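Local coordinates for dihydrodipicolinate synthase (Bacteroides thetaiotaomicron, PDB 4XKY) that condenses pyruvate with aspartate semialdehyde through a lysine Schiff base, the first committed step of the diaminopimelate route to lysine, at the interface of chains C and A and the interface of chains A and B. Sequence-based numbering; all coordinates share one arbitrary frame. Chains: chain A/B, Dihydrodipicolinate synthase; chain C, Dihydrodipicolinate synthase.

Contact 1: the interface of chains C and A. Residues chain C 53, 278-280; chain A 83, 85, 110-111.
C:Pro279 and C:Phe280 press on the phenyl ring of A:Phe111, where two TIM-type barrels of the DapA family meet in the tetramer. A:Phe111 leaves the 3-10 turn 109-111 with its ring swung opposite the backbone N (chi1 -177°), which carries it towards chain C. Outward along the side chain, CB stays 4.3 Å from C:Pro279 CG, CG draws to 3.9 Å of that atom, and CD1 makes the tightest contact with it, at 3.4 Å. Further out, CE1 is 3.6 Å from C:Pro279 CB, a methylene lying over one face towards the rim, and CZ ends close to the same proline. The C:Phe280 ring takes the edge instead, its CD1 in the plane of the A:Phe111 ring and the two planes 56° apart. Next door, A:Tyr110 sets its OH against C:Ser53 CB, while its CD1–CE1 side touches C:Phe280 CE2. That OH donates to A:Thr83 O at 2.7 Å, in the carbonyl plane, which holds the hydroxyl beside the serine methylene. A phenylalanine in place of A:Tyr110 would probably leave the A:Thr83 carbonyl without that donor and thin the packing against C:Ser53. A:Ile85 begins helix 85-97 and sends CD1 to 3.8 Å from C:Pro279 CA. Its backbone N gives an almost straight hydrogen bond of 2.9 Å to water 1, which also joins the carbonyl oxygens C:Ser53 O and C:Ala278 O.

Contact 2: the interface of chains A and B. Residues chain A 171; chain B 168, 192, 194-195, 242.
A:Val171 pushes both its methyls into chain B, meeting B:Glu194 with one and B:Ala168 with the other. It sits in the first turn of helix 170-180 of a DapA-family barrel, and this patch is part of a two-fold interface of the tetramer, so a twin exists with the chains exchanged. A:Val171 hides 80 Å² here, far more than any other residue of the patch. CG2 packs against B:Ala168 and B:Pro192: it is 3.3 Å from B:Ala168 CB, tighter than ordinary van der Waals contact, and 3.6 Å from B:Pro192 CB, whose ring meets the valine at about a right angle. The valine CB itself lies 3.7 Å from B:Ala168 CB, which thus spans the branch point as well as the methyl. CG1, set opposite the backbone N (chi1 168°), turns to B:Glu194. That residue's chain bends at CB–CG (chi2 91°), folding the carboxylate back beside the valine, with OE1 3.9 Å from A:Val171 CG1 and 4.0 Å from CG2. The glutamate therefore contributes packing to this contact, its acid group skirting two methyls. B:Ile195, next in the 3-10 turn 193-195, meets the valine at its backbone. Its CG2 methyl, not the longer CG1 branch, makes that approach, stopping 3.4 Å from A:Val171 N and 3.9 Å from A:Val171 CA.

Contact 1: the interface of chains C and A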
ATOM      1  N   SER C  53      16.621  -7.200 -13.657  1.00 33.41           N
ATOM      2  CA  SER C  53      17.398  -6.036 -14.125  1.00 30.34           C
ATOM      3  C   SER C  53      18.449  -6.394 -15.190  1.00 28.08           C
ATOM      4  O   SER C  53      19.053  -5.524 -15.812  1.00 26.51           O
ATOM      5  CB  SER C  53      18.011  -5.293 -12.928  1.00 30.82           C
ATOM      6  OG  SER C  53      19.189  -5.951 -12.488  1.00 34.14           O
ATOM      7  N   ALA C 278      23.493  -1.745 -13.551  1.00 24.41           N
ATOM      8  CA  ALA C 278      22.623  -0.590 -13.651  1.00 25.38           C
ATOM      9  C   ALA C 278      21.150  -1.039 -13.658  1.00 25.93           C
ATOM     10  O   ALA C 278      20.811  -2.060 -14.264  1.00 25.82           O
ATOM     11  CB  ALA C 278      22.939   0.181 -14.922  1.00 25.78           C
ATOM     12  N   PRO C 279      20.275  -0.267 -13.012  1.00 26.35           N
ATOM     13  CA  PRO C 279      20.507   1.082 -12.486  1.00 26.91           C
ATOM     14  C   PRO C 279      21.254   1.220 -11.152  1.00 27.92           C
ATOM     15  O   PRO C 279      21.502   2.348 -10.716  1.00 27.14           O
ATOM     16  CB  PRO C 279      19.083   1.596 -12.267  1.00 28.01           C
ATOM     17  CG  PRO C 279      18.304   0.361 -11.903  1.00 27.17           C
ATOM     18  CD  PRO C 279      18.924  -0.764 -12.688  1.00 27.12           C
ATOM     19  N   PHE C 280      21.554   0.111 -10.486  1.00 28.96           N
ATOM     20  CA  PHE C 280      22.316   0.156  -9.241  1.00 31.19           C
ATOM     21  C   PHE C 280      23.815   0.186  -9.561  1.00 32.14           C
ATOM     22  O   PHE C 280      24.201  -0.020 -10.716  1.00 29.66           O
ATOM     23  CB  PHE C 280      21.941  -1.031  -8.354  1.00 33.10           C
ATOM     24  CG  PHE C 280      20.504  -0.994  -7.870  1.00 36.33           C
ATOM     25  CD1 PHE C 280      20.035   0.080  -7.113  1.00 38.91           C
ATOM     26  CD2 PHE C 280      19.619  -2.019  -8.178  1.00 37.37           C
ATOM     27  CE1 PHE C 280      18.716   0.116  -6.669  1.00 41.93           C
ATOM     28  CE2 PHE C 280      18.300  -1.987  -7.746  1.00 37.69           C
ATOM     29  CZ  PHE C 280      17.846  -0.924  -6.998  1.00 40.79           C
TER
ATOM     30  N   THR A  83      12.166  -3.791 -17.359  1.00 30.12           N
ATOM     31  CA  THR A  83      12.940  -4.026 -16.149  1.00 33.75           C
ATOM     32  C   THR A  83      14.458  -4.027 -16.441  1.00 31.17           C
ATOM     33  O   THR A  83      15.230  -3.747 -15.553  1.00 29.48           O
ATOM     34  CB  THR A  83      12.528  -5.345 -15.473  1.00 36.23           C
ATOM     35  OG1 THR A  83      12.723  -6.394 -16.402  1.00 38.65           O
ATOM     36  CG2 THR A  83      11.016  -5.317 -15.072  1.00 39.04           C
ATOM     37  N   ILE A  85      17.546  -2.206 -18.299  1.00 26.63           N
ATOM     38  CA  ILE A  85      18.031  -1.045 -19.051  1.00 26.89           C
ATOM     39  C   ILE A  85      18.641  -1.406 -20.400  1.00 26.03           C
ATOM     40  O   ILE A  85      18.368  -0.744 -21.402  1.00 24.24           O
ATOM     41  CB  ILE A  85      19.027  -0.189 -18.254  1.00 28.59           C
ATOM     42  CG1 ILE A  85      18.298   0.517 -17.103  1.00 29.49           C
ATOM     43  CG2 ILE A  85      19.598   0.896 -19.147  1.00 29.96           C
ATOM     44  CD1 ILE A  85      19.218   1.146 -16.092  1.00 30.66           C
ATOM     45  N   TYR A 110      10.937  -1.679  -9.017  1.00 59.50           N
ATOM     46  CA  TYR A 110      11.903  -1.998  -7.972  1.00 56.41           C
ATOM     47  C   TYR A 110      12.939  -0.911  -7.636  1.00 57.63           C
ATOM     48  O   TYR A 110      13.546  -0.944  -6.558  1.00 60.74           O
ATOM     49  CB  TYR A 110      12.637  -3.294  -8.358  1.00 55.37           C
ATOM     50  CG  TYR A 110      13.468  -3.206  -9.623  1.00 50.21           C
ATOM     51  CD1 TYR A 110      14.756  -2.690  -9.579  1.00 48.88           C
ATOM     52  CD2 TYR A 110      12.970  -3.655 -10.862  1.00 49.95           C
ATOM     53  CE1 TYR A 110      15.537  -2.617 -10.718  1.00 47.49           C
ATOM     54  CE2 TYR A 110      13.748  -3.579 -12.016  1.00 47.24           C
ATOM     55  CZ  TYR A 110      15.038  -3.059 -11.925  1.00 47.70           C
ATOM     56  OH  TYR A 110      15.852  -2.944 -13.026  1.00 47.85           O
ATOM     57  N   PHE A 111      13.184   0.024  -8.557  1.00 56.67           N
ATOM     58  CA  PHE A 111      14.301   0.965  -8.399  1.00 56.61           C
ATOM     59  C   PHE A 111      14.055   2.148  -7.479  1.00 63.93           C
ATOM     60  O   PHE A 111      14.923   2.506  -6.673  1.00 65.85           O
ATOM     61  CB  PHE A 111      14.755   1.520  -9.749  1.00 50.07           C
ATOM     62  CG  PHE A 111      15.931   2.432  -9.640  1.00 44.90           C
ATOM     63  CD1 PHE A 111      17.122   1.980  -9.100  1.00 45.02           C
ATOM     64  CD2 PHE A 111      15.843   3.758 -10.029  1.00 47.15           C
ATOM     65  CE1 PHE A 111      18.218   2.815  -8.973  1.00 44.73           C
ATOM     66  CE2 PHE A 111      16.938   4.601  -9.915  1.00 44.74           C
ATOM     67  CZ  PHE A 111      18.126   4.137  -9.391  1.00 45.11           C
TER
HETATM   68  O   HOH W   1      18.592  -2.821 -15.657  1.00 23.40           O

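Contact 2: the interface of chains A and B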
ATOM      1  N   VAL A 171      -4.303  16.656  -8.522  1.00 24.60           N
ATOM      2  CA  VAL A 171      -3.498  17.513  -7.637  1.00 24.59           C
ATOM      3  C   VAL A 171      -2.008  17.388  -8.020  1.00 25.08           C
ATOM      4  O   VAL A 171      -1.283  18.390  -8.214  1.00 25.52           O
ATOM      5  CB  VAL A 171      -3.672  17.117  -6.158  1.00 24.53           C
ATOM      6  CG1 VAL A 171      -2.629  17.810  -5.268  1.00 24.73           C
ATOM      7  CG2 VAL A 171      -5.098  17.395  -5.694  1.00 24.97           C
TER
ATOM      8  N   ALA B 168      -7.788  13.019  -4.511  0.50 32.38           N
ATOM      9  CA  ALA B 168      -7.348  13.873  -5.569  0.50 31.65           C
ATOM     10  C   ALA B 168      -7.540  13.119  -6.889  0.50 30.35           C
ATOM     11  O   ALA B 168      -6.938  13.481  -7.891  0.50 30.53           O
ATOM     12  CB  ALA B 168      -5.880  14.214  -5.359  0.50 31.39           C
ATOM     13  N   PRO B 192      -9.463  19.044  -2.212  1.00 24.85           N
ATOM     14  CA  PRO B 192      -8.164  19.616  -2.522  1.00 23.60           C
ATOM     15  C   PRO B 192      -8.293  20.829  -3.436  1.00 23.85           C
ATOM     16  O   PRO B 192      -8.884  20.726  -4.530  1.00 23.46           O
ATOM     17  CB  PRO B 192      -7.440  18.447  -3.235  1.00 24.13           C
ATOM     18  CG  PRO B 192      -8.152  17.223  -2.722  1.00 24.50           C
ATOM     19  CD  PRO B 192      -9.574  17.674  -2.745  1.00 24.61           C
ATOM     20  N   GLU B 194      -6.181  22.506  -5.181  1.00 20.58           N
ATOM     21  CA  GLU B 194      -5.419  22.545  -6.408  1.00 20.73           C
ATOM     22  C   GLU B 194      -6.239  22.079  -7.617  1.00 20.44           C
ATOM     23  O   GLU B 194      -5.870  22.384  -8.740  1.00 21.32           O
ATOM     24  CB  GLU B 194      -4.182  21.649  -6.280  1.00 20.98           C
ATOM     25  CG  GLU B 194      -3.208  22.092  -5.205  1.00 22.33           C
ATOM     26  CD  GLU B 194      -3.450  21.457  -3.829  1.00 23.16           C
ATOM     27  OE1 GLU B 194      -4.495  20.793  -3.611  1.00 22.76           O
ATOM     28  OE2 GLU B 194      -2.569  21.629  -2.966  1.00 24.50           O
ATOM     29  N   ILE B 195      -7.311  21.332  -7.375  1.00 19.31           N
ATOM     30  CA  ILE B 195      -8.213  20.885  -8.445  1.00 20.66           C
ATOM     31  C   ILE B 195      -9.628  21.485  -8.340  1.00 20.36           C
ATOM     32  O   ILE B 195     -10.565  21.051  -9.038  1.00 20.37           O
ATOM     33  CB  ILE B 195      -8.327  19.356  -8.523  1.00 20.74           C
ATOM     34  CG1 ILE B 195      -8.778  18.815  -7.175  1.00 22.10           C
ATOM     35  CG2 ILE B 195      -6.995  18.748  -8.933  1.00 21.47           C
ATOM     36  CD1 ILE B 195      -9.284  17.404  -7.183  1.00 23.51           C
ATOM     37  N   MET B 242      -1.355  27.443  -6.885  1.00 21.08           N
ATOM     38  CA  MET B 242      -0.347  26.385  -6.978  1.00 20.95           C
ATOM     39  C   MET B 242       0.931  26.828  -6.328  1.00 21.09           C
ATOM     40  O   MET B 242       1.668  26.016  -5.816  1.00 20.73           O
ATOM     41  CB  MET B 242      -0.120  25.945  -8.427  1.00 21.07           C
ATOM     42  CG  MET B 242      -1.354  25.311  -9.039  1.00 21.32           C
ATOM     43  SD  MET B 242      -2.162  24.008  -8.095  1.00 22.59           S
ATOM     44  CE  MET B 242      -0.801  22.839  -8.026  1.00 21.68           C
TER

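Contact 1 and contact 2 share chain A but no residue, and their centres lie about 32 Å apart, so one subunit meets two different neighbours at once. On chain A, contact 1 uses the 3-10 turn 109-111 and the start of helix 85-97; contact 2 uses helix 170-180. They are patches of two different interfaces, which together would link the four subunits of the tetramer. Both lie fairly near catalytic groups: contact 1 is about 16 Å from C:Tyr136, and contact 2 about 12 Å from B:Lys164, the likely Schiff-base lysine. Assembly may therefore help to steady the loops around the active sites, although the structure alone does not show this.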